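Local coordinates for protein Pre-mRNA-processing-splicing factor 8 (Cryptococcus neoformans var. grubii serotype A, PDB 6MX6) that probably excises itself from the host splicing-factor precursor as an intein, joining the flanking segments by protein splicing, at residues E61-S72 with L164-N175. Numbering follows the deposited sequence.
Sequences EDLVCTHNHILS and LYLRYDYLVLHN
Arg167 reaches Glu61, and His174 meets Ile70 and Ser72, where the C-terminal hairpin of this Hint (intein) fold contacts 61-72 at both its turn and its last strand. Within the turn, a salt bridge with Asp169 holds the Arg167 guanidinium side-on. The bend at chi3 (74°) presents NH1 (2.9 Å) and NH2 (3.0 Å), the latter shared with Asp169, end-on to Glu61 O, which accepts from both. The Glu61 side chain crosses that of Tyr168 at about a right angle, CD 3.1 Å from Tyr168 OH, and one water joins Glu61 N, Tyr168 OH and Asp169 OD2. Farther along, Leu63 CD1 meets Leu173 CD2 at 3.8 Å. Strands 70-72 and 172-174 run roughly antiparallel, bridged by a water bonded to Ile70 O, His174 N and His69 NE2. His69 closes the Thr66-His69 turn, consistent with the block B histidine of inteins. Its ND1 bonds N of Cys5, probably the first intein residue, and its CE1 lies 3.1 Å from His174 O, between the probable splice junctions. Ser72 OG, hydrogen-bonded to Asp100, lies at the His174 ring edge. Ile70 CG2 sits over the face, while His174 ND1 donates within its ring plane to O of Asn175, completing the His-Asn pair characteristic of intein C-termini (3.2 Å).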
loop_
_atom_site.group_PDB
_atom_site.type_symbol
_atom_site.label_atom_id
_atom_site.label_comp_id
_atom_site.label_asym_id
_atom_site.label_seq_id
_atom_site.Cartn_x
_atom_site.Cartn_y
_atom_site.Cartn_z
ATOM N N GLU A 61 -0.852 -7.381 -9.020
ATOM C CA GLU A 61 -2.225 -6.927 -8.814
ATOM C C GLU A 61 -2.280 -5.423 -8.591
ATOM O O GLU A 61 -1.419 -4.850 -7.921
ATOM C CB GLU A 61 -2.844 -7.644 -7.609
ATOM C CG GLU A 61 -3.312 -9.063 -7.915
ATOM C CD GLU A 61 -4.144 -9.666 -6.794
ATOM O OE1 GLU A 61 -4.369 -8.979 -5.775
ATOM O OE2 GLU A 61 -4.569 -10.832 -6.937
ATOM N N ASP A 62 -3.302 -4.781 -9.160
ATOM C CA ASP A 62 -3.505 -3.354 -8.929
ATOM C C ASP A 62 -3.649 -3.072 -7.436
ATOM O O ASP A 62 -4.218 -3.867 -6.688
ATOM C CB ASP A 62 -4.773 -2.848 -9.622
ATOM C CG ASP A 62 -4.773 -3.061 -11.126
ATOM O OD1 ASP A 62 -3.716 -3.400 -11.706
ATOM O OD2 ASP A 62 -5.856 -2.878 -11.729
ATOM N N LEU A 63 -3.164 -1.908 -7.012
ATOM C CA LEU A 63 -3.396 -1.425 -5.652
ATOM C C LEU A 63 -4.520 -0.399 -5.694
ATOM O O LEU A 63 -4.425 0.586 -6.427
ATOM C CB LEU A 63 -2.128 -0.802 -5.068
ATOM C CG LEU A 63 -2.257 -0.237 -3.653
ATOM C CD1 LEU A 63 -2.570 -1.376 -2.666
ATOM C CD2 LEU A 63 -0.992 0.510 -3.261
ATOM N N VAL A 64 -5.581 -0.608 -4.915
ATOM C CA VAL A 64 -6.734 0.292 -4.959
ATOM C C VAL A 64 -6.935 0.861 -3.562
ATOM O O VAL A 64 -7.075 0.099 -2.600
ATOM C CB VAL A 64 -8.004 -0.415 -5.460
ATOM C CG1 VAL A 64 -9.140 0.574 -5.576
ATOM C CG2 VAL A 64 -7.753 -1.087 -6.817
ATOM N N CYS A 65 -6.940 2.188 -3.444
ATOM C CA CYS A 65 -6.867 2.789 -2.116
ATOM C C CYS A 65 -7.446 4.201 -2.092
ATOM O O CYS A 65 -7.699 4.816 -3.125
ATOM C CB CYS A 65 -5.427 2.772 -1.619
ATOM S SG CYS A 65 -4.324 3.752 -2.651
ATOM N N THR A 66 -7.650 4.722 -0.884
ATOM C CA THR A 66 -8.278 6.030 -0.747
ATOM C C THR A 66 -7.321 7.155 -1.123
ATOM O O THR A 66 -6.097 6.990 -1.162
ATOM C CB THR A 66 -8.760 6.278 0.689
ATOM O OG1 THR A 66 -7.654 6.101 1.582
ATOM C CG2 THR A 66 -9.882 5.337 1.046
ATOM N N HIS A 67 -7.906 8.336 -1.352
ATOM C CA HIS A 67 -7.120 9.496 -1.754
ATOM C C HIS A 67 -6.121 9.913 -0.679
ATOM O O HIS A 67 -5.076 10.485 -0.999
ATOM C CB HIS A 67 -8.046 10.669 -2.088
ATOM C CG HIS A 67 -8.799 11.196 -0.906
ATOM N ND1 HIS A 67 -8.420 12.338 -0.233
ATOM C CD2 HIS A 67 -9.901 10.732 -0.268
ATOM C CE1 HIS A 67 -9.256 12.558 0.765
ATOM N NE2 HIS A 67 -10.165 11.598 0.767
ATOM N N ASN A 68 -6.412 9.650 0.591
ATOM C CA ASN A 68 -5.488 10.040 1.650
ATOM C C ASN A 68 -4.562 8.909 2.067
ATOM O O ASN A 68 -3.767 9.083 2.999
ATOM C CB ASN A 68 -6.254 10.563 2.879
ATOM C CG ASN A 68 -7.251 9.567 3.417
ATOM O OD1 ASN A 68 -7.786 8.745 2.680
ATOM N ND2 ASN A 68 -7.518 9.641 4.715
ATOM N N HIS A 69 -4.640 7.763 1.401
ATOM C CA HIS A 69 -3.744 6.666 1.723
ATOM C C HIS A 69 -2.300 7.063 1.440
ATOM O O HIS A 69 -2.014 7.793 0.491
ATOM C CB HIS A 69 -4.125 5.435 0.920
ATOM C CG HIS A 69 -3.329 4.225 1.271
ATOM N ND1 HIS A 69 -3.484 3.555 2.463
ATOM C CD2 HIS A 69 -2.355 3.575 0.594
ATOM C CE1 HIS A 69 -2.643 2.539 2.503
ATOM N NE2 HIS A 69 -1.952 2.524 1.377
ATOM N N ILE A 70 -1.389 6.604 2.289
ATOM C CA ILE A 70 0.025 6.950 2.174
ATOM C C ILE A 70 0.731 5.832 1.422
ATOM O O ILE A 70 0.657 4.669 1.822
ATOM C CB ILE A 70 0.663 7.160 3.555
ATOM C CG1 ILE A 70 -0.017 8.318 4.287
ATOM C CG2 ILE A 70 2.158 7.402 3.412
ATOM C CD1 ILE A 70 0.334 8.384 5.759
ATOM N N LEU A 71 1.414 6.179 0.337
ATOM C CA LEU A 71 2.267 5.249 -0.394
ATOM C C LEU A 71 3.691 5.328 0.145
ATOM O O LEU A 71 4.251 6.422 0.281
ATOM C CB LEU A 71 2.261 5.582 -1.886
ATOM C CG LEU A 71 0.889 5.739 -2.535
ATOM C CD1 LEU A 71 1.030 6.269 -3.959
ATOM C CD2 LEU A 71 0.143 4.411 -2.523
ATOM N N SER A 72 4.266 4.171 0.453
ATOM C CA SER A 72 5.676 4.079 0.804
ATOM C C SER A 72 6.451 3.766 -0.466
ATOM O O SER A 72 6.215 2.738 -1.101
ATOM C CB SER A 72 5.908 3.006 1.867
ATOM O OG SER A 72 5.429 3.436 3.127
ATOM N N LEU A 164 4.606 -0.081 8.532
ATOM C CA LEU A 164 4.690 -0.802 7.271
ATOM C C LEU A 164 4.261 -2.255 7.452
ATOM O O LEU A 164 4.525 -2.871 8.488
ATOM C CB LEU A 164 6.111 -0.744 6.712
ATOM C CG LEU A 164 6.722 0.646 6.566
ATOM C CD1 LEU A 164 8.101 0.544 5.950
ATOM C CD2 LEU A 164 5.818 1.543 5.729
ATOM N N TYR A 165 3.600 -2.798 6.435
ATOM C CA TYR A 165 3.145 -4.182 6.440
ATOM C C TYR A 165 3.129 -4.664 4.997
ATOM O O TYR A 165 3.376 -3.893 4.066
ATOM C CB TYR A 165 1.768 -4.328 7.103
ATOM C CG TYR A 165 0.683 -3.505 6.437
ATOM C CD1 TYR A 165 0.618 -2.129 6.613
ATOM C CD2 TYR A 165 -0.274 -4.108 5.629
ATOM C CE1 TYR A 165 -0.359 -1.379 5.996
ATOM C CE2 TYR A 165 -1.259 -3.366 5.017
ATOM C CZ TYR A 165 -1.296 -2.007 5.197
ATOM O OH TYR A 165 -2.277 -1.262 4.581
ATOM N N LEU A 166 2.843 -5.947 4.807
ATOM C CA LEU A 166 3.031 -6.579 3.507
ATOM C C LEU A 166 1.714 -7.016 2.887
ATOM O O LEU A 166 0.881 -7.647 3.551
ATOM C CB LEU A 166 3.963 -7.784 3.622
ATOM C CG LEU A 166 5.423 -7.454 3.927
ATOM C CD1 LEU A 166 6.270 -8.715 3.824
ATOM C CD2 LEU A 166 5.956 -6.350 3.019
ATOM N N ARG A 167 1.548 -6.700 1.602
ATOM C CA ARG A 167 0.570 -7.376 0.762
ATOM C C ARG A 167 1.021 -8.816 0.522
ATOM O O ARG A 167 2.177 -9.175 0.748
ATOM C CB ARG A 167 0.412 -6.633 -0.573
ATOM C CG ARG A 167 -0.934 -6.841 -1.280
ATOM C CD ARG A 167 -1.136 -5.857 -2.436
ATOM N NE ARG A 167 -0.313 -6.191 -3.601
ATOM C CZ ARG A 167 -0.470 -5.645 -4.802
ATOM N NH1 ARG A 167 -1.407 -4.725 -4.993
ATOM N NH2 ARG A 167 0.317 -6.003 -5.812
ATOM N N TYR A 168 0.087 -9.646 0.051
ATOM C CA TYR A 168 0.362 -11.072 -0.110
ATOM C C TYR A 168 1.531 -11.332 -1.064
ATOM O O TYR A 168 2.215 -12.356 -0.937
ATOM C CB TYR A 168 -0.897 -11.789 -0.601
ATOM C CG TYR A 168 -1.083 -11.641 -2.092
ATOM C CD1 TYR A 168 -1.568 -10.457 -2.637
ATOM C CD2 TYR A 168 -0.742 -12.669 -2.957
ATOM C CE1 TYR A 168 -1.721 -10.313 -4.006
ATOM C CE2 TYR A 168 -0.891 -12.536 -4.322
ATOM C CZ TYR A 168 -1.376 -11.360 -4.843
ATOM O OH TYR A 168 -1.518 -11.241 -6.209
ATOM N N ASP A 169 1.777 -10.434 -2.021
ATOM C CA ASP A 169 2.902 -10.534 -2.942
ATOM C C ASP A 169 4.104 -9.716 -2.483
ATOM O O ASP A 169 4.964 -9.377 -3.303
ATOM C CB ASP A 169 2.486 -10.106 -4.356
ATOM C CG ASP A 169 2.048 -8.646 -4.427
ATOM O OD1 ASP A 169 1.926 -7.994 -3.369
ATOM O OD2 ASP A 169 1.830 -8.142 -5.548
ATOM N N TYR A 170 4.161 -9.367 -1.197
ATOM C CA TYR A 170 5.274 -8.685 -0.548
ATOM C C TYR A 170 5.419 -7.220 -0.955
ATOM O O TYR A 170 6.408 -6.589 -0.584
ATOM C CB TYR A 170 6.594 -9.438 -0.779
ATOM C CG TYR A 170 6.524 -10.857 -0.262
ATOM C CD1 TYR A 170 6.579 -11.121 1.098
ATOM C CD2 TYR A 170 6.372 -11.928 -1.133
ATOM C CE1 TYR A 170 6.501 -12.421 1.581
ATOM C CE2 TYR A 170 6.297 -13.226 -0.664
ATOM C CZ TYR A 170 6.359 -13.467 0.693
ATOM O OH TYR A 170 6.283 -14.760 1.159
ATOM N N LEU A 171 4.453 -6.651 -1.683
ATOM C CA LEU A 171 4.399 -5.201 -1.837
ATOM C C LEU A 171 4.329 -4.557 -0.457
ATOM O O LEU A 171 3.553 -4.991 0.398
ATOM C CB LEU A 171 3.182 -4.800 -2.675
ATOM C CG LEU A 171 2.960 -3.307 -2.897
ATOM C CD1 LEU A 171 4.070 -2.723 -3.738
ATOM C CD2 LEU A 171 1.602 -3.069 -3.549
ATOM N N VAL A 172 5.152 -3.538 -0.232
ATOM C CA VAL A 172 5.229 -2.876 1.062
ATOM C C VAL A 172 4.191 -1.761 1.110
ATOM O O VAL A 172 4.192 -0.857 0.267
ATOM C CB VAL A 172 6.640 -2.333 1.334
ATOM C CG1 VAL A 172 6.650 -1.522 2.634
ATOM C CG2 VAL A 172 7.648 -3.491 1.408
ATOM N N LEU A 173 3.325 -1.816 2.117
ATOM C CA LEU A 173 2.214 -0.898 2.304
ATOM C C LEU A 173 2.402 -0.135 3.610
ATOM O O LEU A 173 3.018 -0.637 4.555
ATOM C CB LEU A 173 0.886 -1.665 2.343
ATOM C CG LEU A 173 0.508 -2.413 1.063
ATOM C CD1 LEU A 173 -0.650 -3.368 1.330
ATOM C CD2 LEU A 173 0.195 -1.416 -0.064
ATOM N N HIS A 174 1.846 1.074 3.652
ATOM C CA HIS A 174 1.873 1.961 4.806
ATOM C C HIS A 174 0.467 2.130 5.371
ATOM O O HIS A 174 -0.520 2.021 4.641
ATOM C CB HIS A 174 2.429 3.334 4.404
ATOM C CG HIS A 174 2.721 4.242 5.557
ATOM N ND1 HIS A 174 1.732 4.850 6.300
ATOM C CD2 HIS A 174 3.897 4.674 6.073
ATOM C CE1 HIS A 174 2.285 5.603 7.234
ATOM N NE2 HIS A 174 3.597 5.511 7.120
ATOM N N ASN A 175 0.383 2.386 6.684
ATOM C CA ASN A 175 -0.862 2.817 7.339
ATOM C C ASN A 175 -1.755 3.659 6.437
ATOM O O ASN A 175 -1.415 4.799 6.118
ATOM C CB ASN A 175 -0.563 3.642 8.596
ATOM C CG ASN A 175 -0.098 2.801 9.745
ATOM O OD1 ASN A 175 0.399 1.696 9.551
ATOM N ND2 ASN A 175 -0.254 3.315 10.958
HETATM O O HOH W 1 0.272 -9.445 -7.437
HETATM O O HOH W 2 -4.239 -5.044 -3.938
HETATM O O HOH W 3 0.773 2.035 1.109
HETATM O O HOH W 4 2.995 1.629 -0.367
HETATM O O HOH W 5 5.509 0.100 -1.979
#